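Long-range contact in carbon dioxide concentrating mechanism protein (Gloeobacter violaceus, PDB 4JW0), which probably forms, as a homopentamer, the vertices of the carboxysome shell, the polyhedral compartment in which RuBisCO is sequestered: residues V22-Q28 against Q39-D45. Numbering follows the deposited sequence.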
loop_
_atom_site.group_PDB
_atom_site.type_symbol
_atom_site.label_atom_id
_atom_site.label_comp_id
_atom_site.label_asym_id
_atom_site.label_seq_id
_atom_site.Cartn_x
_atom_site.Cartn_y
_atom_site.Cartn_z
ATOM N N VAL A 22 -19.134 12.814 6.085
ATOM C CA VAL A 22 -18.004 12.782 5.167
ATOM C C VAL A 22 -18.473 12.875 3.720
ATOM O O VAL A 22 -19.335 12.116 3.291
ATOM C CB VAL A 22 -17.195 11.493 5.352
ATOM C CG1 VAL A 22 -16.003 11.473 4.409
ATOM C CG2 VAL A 22 -16.744 11.356 6.798
ATOM N N LYS A 23 -17.906 13.818 2.974
ATOM C CA LYS A 23 -18.185 13.933 1.554
ATOM C C LYS A 23 -17.195 13.085 0.767
ATOM O O LYS A 23 -15.984 13.162 0.982
ATOM C CB LYS A 23 -18.103 15.391 1.107
ATOM C CG LYS A 23 -18.539 15.613 -0.331
ATOM C CD LYS A 23 -18.504 17.086 -0.705
ATOM C CE LYS A 23 -18.883 17.286 -2.166
ATOM N NZ LYS A 23 -20.077 16.477 -2.528
ATOM N N PHE A 24 -17.716 12.268 -0.139
ATOM C CA PHE A 24 -16.884 11.369 -0.930
ATOM C C PHE A 24 -16.753 11.888 -2.349
ATOM O O PHE A 24 -17.752 12.024 -3.055
ATOM C CB PHE A 24 -17.492 9.963 -0.973
ATOM C CG PHE A 24 -17.686 9.333 0.380
ATOM C CD1 PHE A 24 -16.598 9.017 1.182
ATOM C CD2 PHE A 24 -18.958 9.026 0.836
ATOM C CE1 PHE A 24 -16.778 8.424 2.416
ATOM C CE2 PHE A 24 -19.140 8.430 2.072
ATOM C CZ PHE A 24 -18.052 8.134 2.862
ATOM N N LEU A 25 -15.524 12.170 -2.775
ATOM C CA LEU A 25 -15.282 12.604 -4.146
ATOM C C LEU A 25 -14.666 11.493 -4.974
ATOM O O LEU A 25 -13.730 10.834 -4.540
ATOM C CB LEU A 25 -14.341 13.811 -4.188
ATOM C CG LEU A 25 -14.868 15.159 -3.715
ATOM C CD1 LEU A 25 -13.806 16.223 -3.947
ATOM C CD2 LEU A 25 -16.162 15.520 -4.418
ATOM N N LEU A 26 -15.195 11.301 -6.175
ATOM C CA LEU A 26 -14.584 10.416 -7.148
ATOM C C LEU A 26 -13.466 11.165 -7.863
ATOM O O LEU A 26 -13.706 12.169 -8.531
ATOM C CB LEU A 26 -15.629 9.940 -8.154
ATOM C CG LEU A 26 -15.103 9.145 -9.344
ATOM C CD1 LEU A 26 -14.602 7.793 -8.879
ATOM C CD2 LEU A 26 -16.186 8.997 -10.397
ATOM N N LEU A 27 -12.243 10.670 -7.709
ATOM C CA LEU A 27 -11.070 11.289 -8.308
ATOM C C LEU A 27 -10.516 10.415 -9.417
ATOM O O LEU A 27 -10.349 9.208 -9.241
ATOM C CB LEU A 27 -9.965 11.486 -7.264
ATOM C CG LEU A 27 -10.283 12.250 -5.977
ATOM C CD1 LEU A 27 -9.029 12.357 -5.132
ATOM C CD2 LEU A 27 -10.838 13.632 -6.287
ATOM N N GLN A 28 -10.213 11.030 -10.554
ATOM C CA GLN A 28 -9.501 10.339 -11.619
ATOM C C GLN A 28 -8.016 10.652 -11.536
ATOM O O GLN A 28 -7.626 11.813 -11.449
ATOM C CB GLN A 28 -10.038 10.758 -12.988
ATOM C CG GLN A 28 -9.293 10.123 -14.140
ATOM C CD GLN A 28 -9.916 10.445 -15.488
ATOM O OE1 GLN A 28 -10.577 11.468 -15.653
ATOM N NE2 GLN A 28 -9.706 9.569 -16.454
ATOM N N GLN A 39 -7.393 4.924 -14.009
ATOM C CA GLN A 39 -7.492 4.673 -12.571
ATOM C C GLN A 39 -8.263 5.756 -11.806
ATOM O O GLN A 39 -8.245 6.924 -12.174
ATOM C CB GLN A 39 -6.090 4.540 -11.980
ATOM C CG GLN A 39 -5.375 3.246 -12.343
ATOM C CD GLN A 39 -4.968 3.175 -13.807
ATOM O OE1 GLN A 39 -4.551 4.170 -14.400
ATOM N NE2 GLN A 39 -5.083 1.986 -14.395
ATOM N N TYR A 40 -8.922 5.355 -10.723
ATOM C CA TYR A 40 -9.657 6.291 -9.875
ATOM C C TYR A 40 -9.460 5.967 -8.386
ATOM O O TYR A 40 -9.007 4.880 -8.014
ATOM C CB TYR A 40 -11.152 6.243 -10.205
ATOM C CG TYR A 40 -11.835 5.036 -9.607
ATOM C CD1 TYR A 40 -11.873 3.826 -10.293
ATOM C CD2 TYR A 40 -12.414 5.098 -8.349
ATOM C CE1 TYR A 40 -12.480 2.715 -9.745
ATOM C CE2 TYR A 40 -13.028 3.988 -7.791
ATOM C CZ TYR A 40 -13.052 2.798 -8.495
ATOM O OH TYR A 40 -13.650 1.688 -7.946
ATOM N N GLU A 41 -9.811 6.929 -7.546
ATOM C CA GLU A 41 -9.854 6.736 -6.103
ATOM C C GLU A 41 -11.017 7.556 -5.582
ATOM O O GLU A 41 -11.290 8.643 -6.101
ATOM C CB GLU A 41 -8.552 7.214 -5.445
ATOM C CG GLU A 41 -8.436 6.879 -3.951
ATOM C CD GLU A 41 -7.965 5.444 -3.695
ATOM O OE1 GLU A 41 -7.313 4.857 -4.581
ATOM O OE2 GLU A 41 -8.241 4.897 -2.603
ATOM N N VAL A 42 -11.724 7.036 -4.585
ATOM C CA VAL A 42 -12.740 7.826 -3.896
ATOM C C VAL A 42 -12.127 8.348 -2.603
ATOM O O VAL A 42 -11.628 7.578 -1.782
ATOM C CB VAL A 42 -14.015 7.014 -3.601
ATOM C CG1 VAL A 42 -15.039 7.879 -2.896
ATOM C CG2 VAL A 42 -14.597 6.451 -4.892
ATOM N N ALA A 43 -12.146 9.664 -2.436
ATOM C CA ALA A 43 -11.467 10.300 -1.323
ATOM C C ALA A 43 -12.408 11.162 -0.494
ATOM O O ALA A 43 -13.346 11.768 -1.014
ATOM C CB ALA A 43 -10.302 11.137 -1.837
ATOM N N ALA A 44 -12.152 11.204 0.806
ATOM C CA ALA A 44 -12.847 12.126 1.690
ATOM C C ALA A 44 -12.380 13.545 1.392
ATOM O O ALA A 44 -11.180 13.800 1.259
ATOM C CB ALA A 44 -12.575 11.778 3.136
ATOM N N ASP A 45 -13.331 14.467 1.293
ATOM C CA ASP A 45 -13.013 15.851 0.964
ATOM C C ASP A 45 -13.496 16.815 2.032
ATOM O O ASP A 45 -14.689 17.127 2.110
ATOM C CB ASP A 45 -13.624 16.256 -0.376
ATOM C CG ASP A 45 -13.293 17.698 -0.751
ATOM O OD1 ASP A 45 -12.233 18.201 -0.312
ATOM O OD2 ASP A 45 -14.089 18.334 -1.476
HETATM O O HOH W 1 -15.807 15.481 4.097
#
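Successive residues of an extended strand face opposite sides of its sheet, so one strand can serve two environments; strand 39-44, paired antiparallel with 24-28, is a clear case. At Y40 the pairing with Q28 is non-hydrogen-bonded, and Y40 CA makes a CA-H...O contact with L27 O at 3.1 Å. The phenol ring packs through CD2 on L26 CD1 (3.5 Å), while its hydroxyl hydrogen-bonds to backbone atoms of I30 and I3 of the second subunit. E41 exchanges two hydrogen bonds with L27, E41 N to L27 O at 2.9 Å and L27 N to E41 O at 2.8 Å; its carboxylate turns away to a salt bridge with R59 and a hydrogen bond with M1 N of the second subunit. V42 is opposite L26, and V42 CG1 lies 3.7 Å from F24 CB. The two are consecutive antiparallel strands in the five-stranded barrel of an OB fold. Y40 and V42 meet the neighbouring subunit of the pentamer, whereas E41 and A43 pack inside, toward strand 76-81. A43 and L25 form the next hydrogen-bonded pair (A43 N to L25 O 2.9 Å, L25 N to A43 O 2.8 Å), and A43 CB lies 3.7 Å from L27 CD1. A44 CB is 3.7 Å from V22 CG1. D45 N still reaches K23 O (3.0 Å), a water bridges D45 O to K23 N, and the D45 carboxylate accepts hydrogen bonds from the backbone of V47, G48 and A49.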